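Local coordinates for thioesterase domain-containing protein (Pseudomonas aeruginosa, PDB 1ZKI), which is a hotdog-fold thioesterase that probably hydrolyses acyl-CoA thioesters, at residues A[18-23]-A[40-45]; A[52-57]-A[92-97]; A[56-61]-A[112-117]. All coordinates share one frame; numbering follows the deposited sequence. Where two conformers were deposited one is given.

Contact 1 (A[18-23]-A[40-45]); sequences ELVGLD and AHLRNR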
loop_
_atom_site.group_PDB
_atom_site.type_symbol
_atom_site.label_atom_id
_atom_site.label_comp_id
_atom_site.label_asym_id
_atom_site.label_seq_id
_atom_site.Cartn_x
_atom_site.Cartn_y
_atom_site.Cartn_z
ATOM N N GLU A 18 20.158 -11.225 -9.766
ATOM C CA GLU A 18 20.945 -11.233 -11.014
ATOM C C GLU A 18 20.267 -11.976 -12.163
ATOM O O GLU A 18 20.303 -11.519 -13.319
ATOM C CB GLU A 18 22.309 -11.846 -10.733
ATOM C CG GLU A 18 23.098 -10.988 -9.813
ATOM C CD GLU A 18 23.913 -10.029 -10.585
ATOM O OE1 GLU A 18 23.416 -8.887 -10.765
ATOM O OE2 GLU A 18 25.020 -10.448 -11.035
ATOM N N LEU A 19 19.648 -13.109 -11.837
ATOM C CA LEU A 19 18.934 -13.939 -12.802
ATOM C C LEU A 19 17.804 -13.133 -13.439
ATOM O O LEU A 19 17.651 -13.099 -14.662
ATOM C CB LEU A 19 18.320 -15.150 -12.095
ATOM C CG LEU A 19 17.462 -16.069 -12.977
ATOM C CD1 LEU A 19 18.355 -16.942 -13.886
ATOM C CD2 LEU A 19 16.472 -16.917 -12.118
ATOM N N VAL A 20 17.020 -12.472 -12.600
ATOM C CA VAL A 20 15.881 -11.711 -13.104
ATOM C C VAL A 20 16.350 -10.480 -13.901
ATOM O O VAL A 20 15.664 -10.027 -14.833
ATOM C CB VAL A 20 14.934 -11.355 -11.947
ATOM C CG1 VAL A 20 13.813 -10.462 -12.415
ATOM C CG2 VAL A 20 14.364 -12.643 -11.369
ATOM N N GLY A 21 17.515 -9.950 -13.529
ATOM C CA GLY A 21 18.092 -8.770 -14.173
ATOM C C GLY A 21 17.845 -7.481 -13.405
ATOM O O GLY A 21 17.856 -6.382 -13.987
ATOM N N LEU A 22 17.646 -7.612 -12.091
ATOM C CA LEU A 22 17.386 -6.454 -11.236
ATOM C C LEU A 22 18.674 -5.667 -11.072
ATOM O O LEU A 22 19.732 -6.238 -10.864
ATOM C CB LEU A 22 16.834 -6.872 -9.861
ATOM C CG LEU A 22 15.563 -7.715 -9.937
ATOM C CD1 LEU A 22 15.124 -8.246 -8.569
ATOM C CD2 LEU A 22 14.396 -6.992 -10.652
ATOM N N ASP A 23 18.542 -4.355 -11.051
ATOM C CA ASP A 23 19.685 -3.498 -11.092
ATOM C C ASP A 23 19.453 -2.341 -10.107
ATOM O O ASP A 23 18.674 -1.434 -10.403
ATOM C CB ASP A 23 19.814 -3.031 -12.548
ATOM C CG ASP A 23 20.985 -2.132 -12.788
ATOM O OD1 ASP A 23 21.959 -2.172 -12.015
ATOM O OD2 ASP A 23 20.929 -1.397 -13.799
ATOM N N ALA A 40 13.494 -11.386 -22.879
ATOM C CA ALA A 40 12.697 -12.500 -23.385
ATOM C C ALA A 40 12.249 -13.413 -22.234
ATOM O O ALA A 40 11.090 -13.847 -22.193
ATOM C CB ALA A 40 13.488 -13.299 -24.435
ATOM N N HIS A 41 13.163 -13.701 -21.304
ATOM C CA HIS A 41 12.882 -14.664 -20.241
ATOM C C HIS A 41 11.981 -14.127 -19.126
ATOM O O HIS A 41 11.706 -14.848 -18.159
ATOM C CB HIS A 41 14.176 -15.250 -19.652
ATOM C CG HIS A 41 15.215 -14.221 -19.325
ATOM N ND1 HIS A 41 16.114 -13.753 -20.259
ATOM C CD2 HIS A 41 15.501 -13.572 -18.170
ATOM C CE1 HIS A 41 16.904 -12.854 -19.696
ATOM N NE2 HIS A 41 16.564 -12.735 -18.421
ATOM N N LEU A 42 11.520 -12.881 -19.253
ATOM C CA LEU A 42 10.542 -12.312 -18.318
ATOM C C LEU A 42 9.104 -12.405 -18.837
ATOM O O LEU A 42 8.167 -12.047 -18.120
ATOM C CB LEU A 42 10.891 -10.849 -17.969
ATOM C CG LEU A 42 12.281 -10.576 -17.369
ATOM C CD1 LEU A 42 12.410 -9.107 -16.957
ATOM C CD2 LEU A 42 12.581 -11.502 -16.182
ATOM N N ARG A 43 8.923 -12.898 -20.068
ATOM C CA ARG A 43 7.585 -12.888 -20.661
ATOM C C ARG A 43 6.682 -13.981 -20.076
ATOM O O ARG A 43 7.116 -15.114 -19.802
ATOM C CB ARG A 43 7.632 -12.913 -22.201
ATOM C CG ARG A 43 8.488 -11.781 -22.793
ATOM C CD ARG A 43 8.028 -11.289 -24.172
ATOM N NE ARG A 43 8.862 -10.187 -24.680
ATOM C CZ ARG A 43 8.485 -8.907 -24.767
ATOM N NH1 ARG A 43 9.327 -7.996 -25.250
ATOM N NH2 ARG A 43 7.274 -8.524 -24.381
ATOM N N ASN A 44 5.424 -13.610 -19.849
ATOM C CA ASN A 44 4.416 -14.596 -19.472
ATOM C C ASN A 44 3.758 -15.133 -20.759
ATOM O O ASN A 44 4.243 -14.864 -21.860
ATOM C CB ASN A 44 3.397 -14.028 -18.462
ATOM C CG ASN A 44 2.527 -12.921 -19.041
ATOM O OD1 ASN A 44 2.542 -12.639 -20.240
ATOM N ND2 ASN A 44 1.764 -12.267 -18.158
ATOM N N ARG A 45 2.677 -15.892 -20.631
ATOM C CA ARG A 45 2.059 -16.489 -21.821
ATOM C C ARG A 45 1.453 -15.426 -22.750
ATOM O O ARG A 45 1.331 -15.648 -23.958
ATOM C CB ARG A 45 1.025 -17.548 -21.431
ATOM C CG ARG A 45 1.660 -18.817 -20.825
ATOM C CD ARG A 45 0.682 -19.996 -20.769
ATOM N NE ARG A 45 0.129 -20.345 -22.076
ATOM C CZ ARG A 45 0.709 -21.137 -22.979
ATOM N NH1 ARG A 45 1.901 -21.691 -22.753
ATOM N NH2 ARG A 45 0.085 -21.379 -24.122
HETATM O O HOH W 1 18.846 -11.693 -16.743
#

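Contact 2 (A[52-57]-A[92-97]); sequences GALFSL and GEVRCV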
loop_
_atom_site.group_PDB
_atom_site.type_symbol
_atom_site.label_atom_id
_atom_site.label_comp_id
_atom_site.label_asym_id
_atom_site.label_seq_id
_atom_site.Cartn_x
_atom_site.Cartn_y
_atom_site.Cartn_z
ATOM N N GLY A 52 5.339 -12.524 -11.592
ATOM C CA GLY A 52 6.380 -12.976 -10.682
ATOM C C GLY A 52 7.630 -12.109 -10.766
ATOM O O GLY A 52 8.302 -11.873 -9.756
ATOM N N ALA A 53 7.970 -11.659 -11.978
ATOM C CA ALA A 53 9.152 -10.798 -12.156
ATOM C C ALA A 53 8.919 -9.436 -11.522
ATOM O O ALA A 53 9.798 -8.884 -10.849
ATOM C CB ALA A 53 9.495 -10.672 -13.619
ATOM N N LEU A 54 7.716 -8.911 -11.709
ATOM C CA LEU A 54 7.341 -7.653 -11.055
ATOM C C LEU A 54 7.372 -7.775 -9.528
ATOM O O LEU A 54 7.879 -6.874 -8.842
ATOM C CB LEU A 54 5.969 -7.198 -11.522
ATOM C CG LEU A 54 5.952 -6.629 -12.945
ATOM C CD1 LEU A 54 4.523 -6.533 -13.538
ATOM C CD2 LEU A 54 6.644 -5.261 -13.020
ATOM N N PHE A 55 6.849 -8.874 -8.992
ATOM C CA PHE A 55 6.904 -9.063 -7.556
ATOM C C PHE A 55 8.354 -9.182 -7.073
ATOM O O PHE A 55 8.702 -8.630 -6.034
ATOM C CB PHE A 55 6.099 -10.284 -7.130
ATOM C CG PHE A 55 6.174 -10.551 -5.665
ATOM C CD1 PHE A 55 5.200 -10.037 -4.806
ATOM C CD2 PHE A 55 7.246 -11.280 -5.138
ATOM C CE1 PHE A 55 5.272 -10.267 -3.428
ATOM C CE2 PHE A 55 7.342 -11.519 -3.766
ATOM C CZ PHE A 55 6.349 -11.018 -2.904
ATOM N N SER A 56 9.190 -9.912 -7.813
ATOM C CA SER A 56 10.595 -10.101 -7.441
ATOM C C SER A 56 11.290 -8.745 -7.368
ATOM O O SER A 56 11.992 -8.449 -6.417
ATOM C CB SER A 56 11.293 -11.017 -8.440
ATOM O OG SER A 56 10.719 -12.319 -8.398
ATOM N N LEU A 57 11.048 -7.911 -8.371
ATOM C CA LEU A 57 11.536 -6.547 -8.356
ATOM C C LEU A 57 11.093 -5.825 -7.082
ATOM O O LEU A 57 11.932 -5.233 -6.365
ATOM C CB LEU A 57 11.023 -5.822 -9.591
ATOM C CG LEU A 57 11.166 -4.301 -9.586
ATOM C CD1 LEU A 57 12.653 -3.906 -9.577
ATOM C CD2 LEU A 57 10.441 -3.749 -10.812
ATOM N N GLY A 92 10.774 -2.130 -22.824
ATOM C CA GLY A 92 11.479 -1.056 -22.136
ATOM C C GLY A 92 11.849 -1.504 -20.735
ATOM O O GLY A 92 12.111 -2.688 -20.509
ATOM N N GLU A 93 11.869 -0.578 -19.789
ATOM C CA GLU A 93 12.193 -0.954 -18.422
ATOM C C GLU A 93 11.203 -0.378 -17.425
ATOM O O GLU A 93 10.498 0.599 -17.711
ATOM C CB GLU A 93 13.612 -0.513 -18.050
ATOM C CG GLU A 93 13.765 0.989 -17.861
ATOM C CD GLU A 93 15.216 1.387 -17.624
ATOM O OE1 GLU A 93 15.994 1.341 -18.611
ATOM O OE2 GLU A 93 15.558 1.753 -16.464
ATOM N N VAL A 94 11.194 -0.973 -16.241
ATOM C CA VAL A 94 10.400 -0.435 -15.141
ATOM C C VAL A 94 11.306 -0.036 -13.984
ATOM O O VAL A 94 12.425 -0.559 -13.843
ATOM C CB VAL A 94 9.297 -1.425 -14.664
ATOM C CG1 VAL A 94 8.261 -1.672 -15.782
ATOM C CG2 VAL A 94 9.913 -2.755 -14.183
ATOM N N ARG A 95 10.811 0.893 -13.168
ATOM C CA ARG A 95 11.501 1.331 -11.964
ATOM C C ARG A 95 10.608 1.040 -10.787
ATOM O O ARG A 95 9.418 1.305 -10.843
ATOM C CB ARG A 95 11.792 2.841 -12.030
ATOM C CG ARG A 95 12.679 3.264 -13.196
ATOM C CD ARG A 95 14.072 2.742 -12.976
ATOM N NE ARG A 95 15.020 3.056 -14.043
ATOM C CZ ARG A 95 16.007 3.931 -13.927
ATOM N NH1 ARG A 95 16.158 4.634 -12.801
ATOM N NH2 ARG A 95 16.851 4.097 -14.939
ATOM N N CYS A 96 11.196 0.478 -9.740
ATOM C CA CYS A 96 10.500 0.304 -8.472
ATOM C C CYS A 96 11.125 1.224 -7.440
ATOM O O CYS A 96 12.357 1.264 -7.293
ATOM C CB CYS A 96 10.583 -1.139 -8.017
ATOM S SG CYS A 96 9.734 -1.411 -6.419
ATOM N N VAL A 97 10.280 1.985 -6.747
ATOM C CA VAL A 97 10.723 2.772 -5.596
ATOM C C VAL A 97 9.993 2.248 -4.361
ATOM O O VAL A 97 8.754 2.151 -4.363
ATOM C CB VAL A 97 10.442 4.279 -5.788
ATOM C CG1 VAL A 97 10.854 5.063 -4.534
ATOM C CG2 VAL A 97 11.180 4.789 -7.032
#

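Contact 3 (A[56-61]-A[112-117]); sequences SLMDVT and AEVRQG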
loop_
_atom_site.group_PDB
_atom_site.type_symbol
_atom_site.label_atom_id
_atom_site.label_comp_id
_atom_site.label_asym_id
_atom_site.label_seq_id
_atom_site.Cartn_x
_atom_site.Cartn_y
_atom_site.Cartn_z
ATOM N N SER A 56 9.190 -9.912 -7.813
ATOM C CA SER A 56 10.595 -10.101 -7.441
ATOM C C SER A 56 11.290 -8.745 -7.368
ATOM O O SER A 56 11.992 -8.449 -6.417
ATOM C CB SER A 56 11.293 -11.017 -8.440
ATOM O OG SER A 56 10.719 -12.319 -8.398
ATOM N N LEU A 57 11.048 -7.911 -8.371
ATOM C CA LEU A 57 11.536 -6.547 -8.356
ATOM C C LEU A 57 11.093 -5.825 -7.082
ATOM O O LEU A 57 11.932 -5.233 -6.365
ATOM C CB LEU A 57 11.023 -5.822 -9.591
ATOM C CG LEU A 57 11.166 -4.301 -9.586
ATOM C CD1 LEU A 57 12.653 -3.906 -9.577
ATOM C CD2 LEU A 57 10.441 -3.749 -10.812
HETATM N N MSE A 58 9.796 -5.896 -6.774
HETATM C CA MSE A 58 9.285 -5.221 -5.593
HETATM C C MSE A 58 9.925 -5.734 -4.293
HETATM O O MSE A 58 10.366 -4.946 -3.467
HETATM C CB MSE A 58 7.758 -5.339 -5.514
HETATM C CG MSE A 58 7.193 -4.567 -4.338
HETATM SE SE MSE A 58 5.270 -4.567 -4.470
HETATM C CE MSE A 58 5.141 -3.462 -6.080
ATOM N N ASP A 59 9.982 -7.052 -4.128
ATOM C CA ASP A 59 10.548 -7.639 -2.903
ATOM C C ASP A 59 12.012 -7.196 -2.705
ATOM O O ASP A 59 12.434 -6.821 -1.593
ATOM C CB ASP A 59 10.432 -9.165 -2.952
ATOM C CG ASP A 59 11.026 -9.826 -1.722
ATOM O OD1 ASP A 59 10.528 -9.589 -0.599
ATOM O OD2 ASP A 59 12.029 -10.531 -1.872
ATOM N N VAL A 60 12.789 -7.215 -3.786
ATOM C CA VAL A 60 14.185 -6.796 -3.707
ATOM C C VAL A 60 14.322 -5.319 -3.331
ATOM O O VAL A 60 15.139 -4.973 -2.478
ATOM C CB VAL A 60 14.950 -7.143 -4.993
ATOM C CG1 VAL A 60 16.314 -6.451 -5.035
ATOM C CG2 VAL A 60 15.107 -8.702 -5.101
ATOM N N THR A 61 13.537 -4.463 -3.978
ATOM C CA THR A 61 13.566 -3.025 -3.681
ATOM C C THR A 61 13.167 -2.751 -2.223
ATOM O O THR A 61 13.788 -1.942 -1.545
ATOM C CB THR A 61 12.642 -2.228 -4.634
ATOM O OG1 THR A 61 12.899 -2.634 -5.985
ATOM C CG2 THR A 61 12.937 -0.725 -4.513
ATOM N N ALA A 112 5.723 0.049 -1.893
ATOM C CA ALA A 112 6.506 0.199 -3.123
ATOM C C ALA A 112 5.592 0.407 -4.309
ATOM O O ALA A 112 4.432 -0.009 -4.283
ATOM C CB ALA A 112 7.430 -1.005 -3.350
ATOM N N GLU A 113 6.096 1.097 -5.327
ATOM C CA GLU A 113 5.372 1.245 -6.575
ATOM C C GLU A 113 6.321 0.934 -7.720
ATOM O O GLU A 113 7.534 1.173 -7.618
ATOM C CB GLU A 113 4.771 2.653 -6.739
ATOM C CG GLU A 113 5.787 3.756 -6.761
ATOM C CD GLU A 113 5.195 5.101 -7.193
ATOM O OE1 GLU A 113 5.987 6.000 -7.547
ATOM O OE2 GLU A 113 3.953 5.244 -7.205
ATOM N N VAL A 114 5.774 0.343 -8.771
ATOM C CA VAL A 114 6.522 0.083 -9.994
ATOM C C VAL A 114 5.911 0.960 -11.068
ATOM O O VAL A 114 4.680 1.006 -11.211
ATOM C CB VAL A 114 6.421 -1.394 -10.416
ATOM C CG1 VAL A 114 7.202 -1.645 -11.725
ATOM C CG2 VAL A 114 6.929 -2.306 -9.274
ATOM N N ARG A 115 6.768 1.653 -11.808
ATOM C CA ARG A 115 6.308 2.564 -12.851
ATOM C C ARG A 115 7.117 2.392 -14.122
ATOM O O ARG A 115 8.254 1.920 -14.102
ATOM C CB ARG A 115 6.438 4.022 -12.394
ATOM C CG ARG A 115 5.477 4.422 -11.295
ATOM C CD ARG A 115 5.532 5.940 -11.029
ATOM N NE ARG A 115 4.498 6.267 -10.063
ATOM C CZ ARG A 115 3.249 6.579 -10.381
ATOM N NH1 ARG A 115 2.877 6.654 -11.651
ATOM N NH2 ARG A 115 2.375 6.819 -9.421
ATOM N N GLN A 116 6.531 2.823 -15.229
ATOM C CA GLN A 116 7.306 3.108 -16.431
ATOM C C GLN A 116 6.922 4.544 -16.799
ATOM O O GLN A 116 5.846 4.790 -17.353
ATOM C CB GLN A 116 6.961 2.119 -17.543
ATOM C CG GLN A 116 7.823 2.267 -18.782
ATOM C CD GLN A 116 7.534 1.176 -19.790
ATOM O OE1 GLN A 116 6.508 1.211 -20.468
ATOM N NE2 GLN A 116 8.436 0.215 -19.908
ATOM N N GLY A 117 7.776 5.499 -16.447
ATOM C CA GLY A 117 7.418 6.915 -16.568
ATOM C C GLY A 117 6.150 7.244 -15.795
ATOM O O GLY A 117 6.049 6.944 -14.602
#

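Contact 1 (A[18-23]-A[40-45])
Val-20, the last residue of helix 15-20, meets Leu-42, at the end of a short 3-10 turn in the loop after strand 31-37, with CG1 of Val-20 4.1 Å from CD2 of Leu-42. Val-20 starts off away from the loop; with CG1 anti to the backbone N (chi1 175°), that methyl is the one nearest Leu-42. The two side chains cross at about a right angle. Both leucine methyls also sit against the end of the helix backbone: CD2 is 3.7 Å and CD1 4.0 Å from Val-20 O. Underneath, Leu-36 of strand 31-37 touches both side chains, and Leu-42 goes on to Ala-53 of helix 51-70.

On the outer side His-41 takes over. Its CG lies between the backbone N and the carbonyl carbon (chi1 47°), and this brings the imidazole toward the helix end, obliquely past Leu-19 O. At 3.9 Å from that oxygen, NE2 makes no direct bond. One water spans the two, donating to Leu-19 O at 2.8 Å and lying 3.0 Å from His-41 NE2. Gly-21, the C-prime residue of a Schellman motif, takes the chain out of the helix with positive phi.

The chemistry therefore splits by depth: buried methyls pack beneath, while nearer solvent a single water joins the last turn of the helix to the loop. With no direct hydrogen bond between the segments, the polar link is carried by the water and the rest by van der Waals contact of methyls.

Contact 2 (A[52-57]-A[92-97])
Leu-57 packs on one side of strand 93-97, and the flat group of the strand, the Arg-95 guanidinium, lies on the other, its edge turned to Glu-93. NE and NH2 both bind one oxygen, Glu-93 OE2, side-on and close to the guanidinium plane. The NE bond is the shorter and straighter, 2.8 Å from Arg-95 NE to Glu-93 OE2 at 154°, and meets the oxygen nearly along its C-O axis. Arg-35 also holds that oxygen, and Glu-33 takes Arg-95 NH1.

Toward the helix the surface is apolar. Leu-57 CG stands 3.6 Å from Cys-96 CB. With CG anti to the backbone N (chi1 166°), the fork of Leu-57 is set over Cys-96 CB, a methyl to each side, and CD2 goes on to Val-94 CG2, also at 3.6 Å. Leu-54 adds a looser touch, CD2 to Val-94 CG2 at 4.3 Å. Helix and strand axes come within 9.7 Å and cross at -40°.

No hydrogen bond joins the segments, and all four touching residues are buried. The strand thus separates two chemistries: hydrophobic packing fixes the helix on one face, and paired charges occupy the other.

Contact 3 (A[56-61]-A[112-117])
Leu-57 O, on the helix that packs over strand 112-116, is gripped twice by Thr-61: by N at 3.0 Å in the ordinary helical bond, and by OG1, which donates at 2.8 Å from above the carbonyl plane. The threonine hydroxyl is thus satisfied inside the helix, although the residue is buried facing the sheet.

Across the contact the side chains meet through carbon alone. Selenomethionine Met-58 runs extended from the helix, CG anti to the backbone N (chi1 -176°), then bends at its last torsion (chi3 -67°). Its CG rests 3.7 Å from Ala-112 CB, and the bend lays the CE methyl 3.8 Å from Val-114 CG2. Leu-57 reaches the same valine tip to tip, CD2 to CG1 at 4.0 Å; its CD2 lies against both methyls of Val-114, and Met-58 shares CG2 with it. The small Ala-112 lets the backbones come close, 6.6 Å between the CA atoms of Met-58 and Ala-112. On the far face of the strand Arg-115 NE and Glu-113 OE1 form a salt bridge.

The axes cross at 134°. A long central helix lying against the inner face of a curved antiparallel sheet is the hallmark of the hotdog fold, the helix being the sausage and the sheet the bun.

Contacts 2 and 3 are two parts of one core: they share Leu-57 on helix 51-70, their centres are about 4 Å apart, and their strands are neighbours in the sheet, joined by backbone bonds. Both are buried and apolar toward the helix, with Arg–Glu pairs on the outer face. Contact 1 lies farther out, its centre about 14 Å from that of the chain, and is partly buried; it links a short helix end to a loop, and there water does some of the joining. It still leans on the core: Leu-22 packs on Leu-57 and Val-60, so helix 51-70, itself one side of contacts 2 and 3, also touches contact 1.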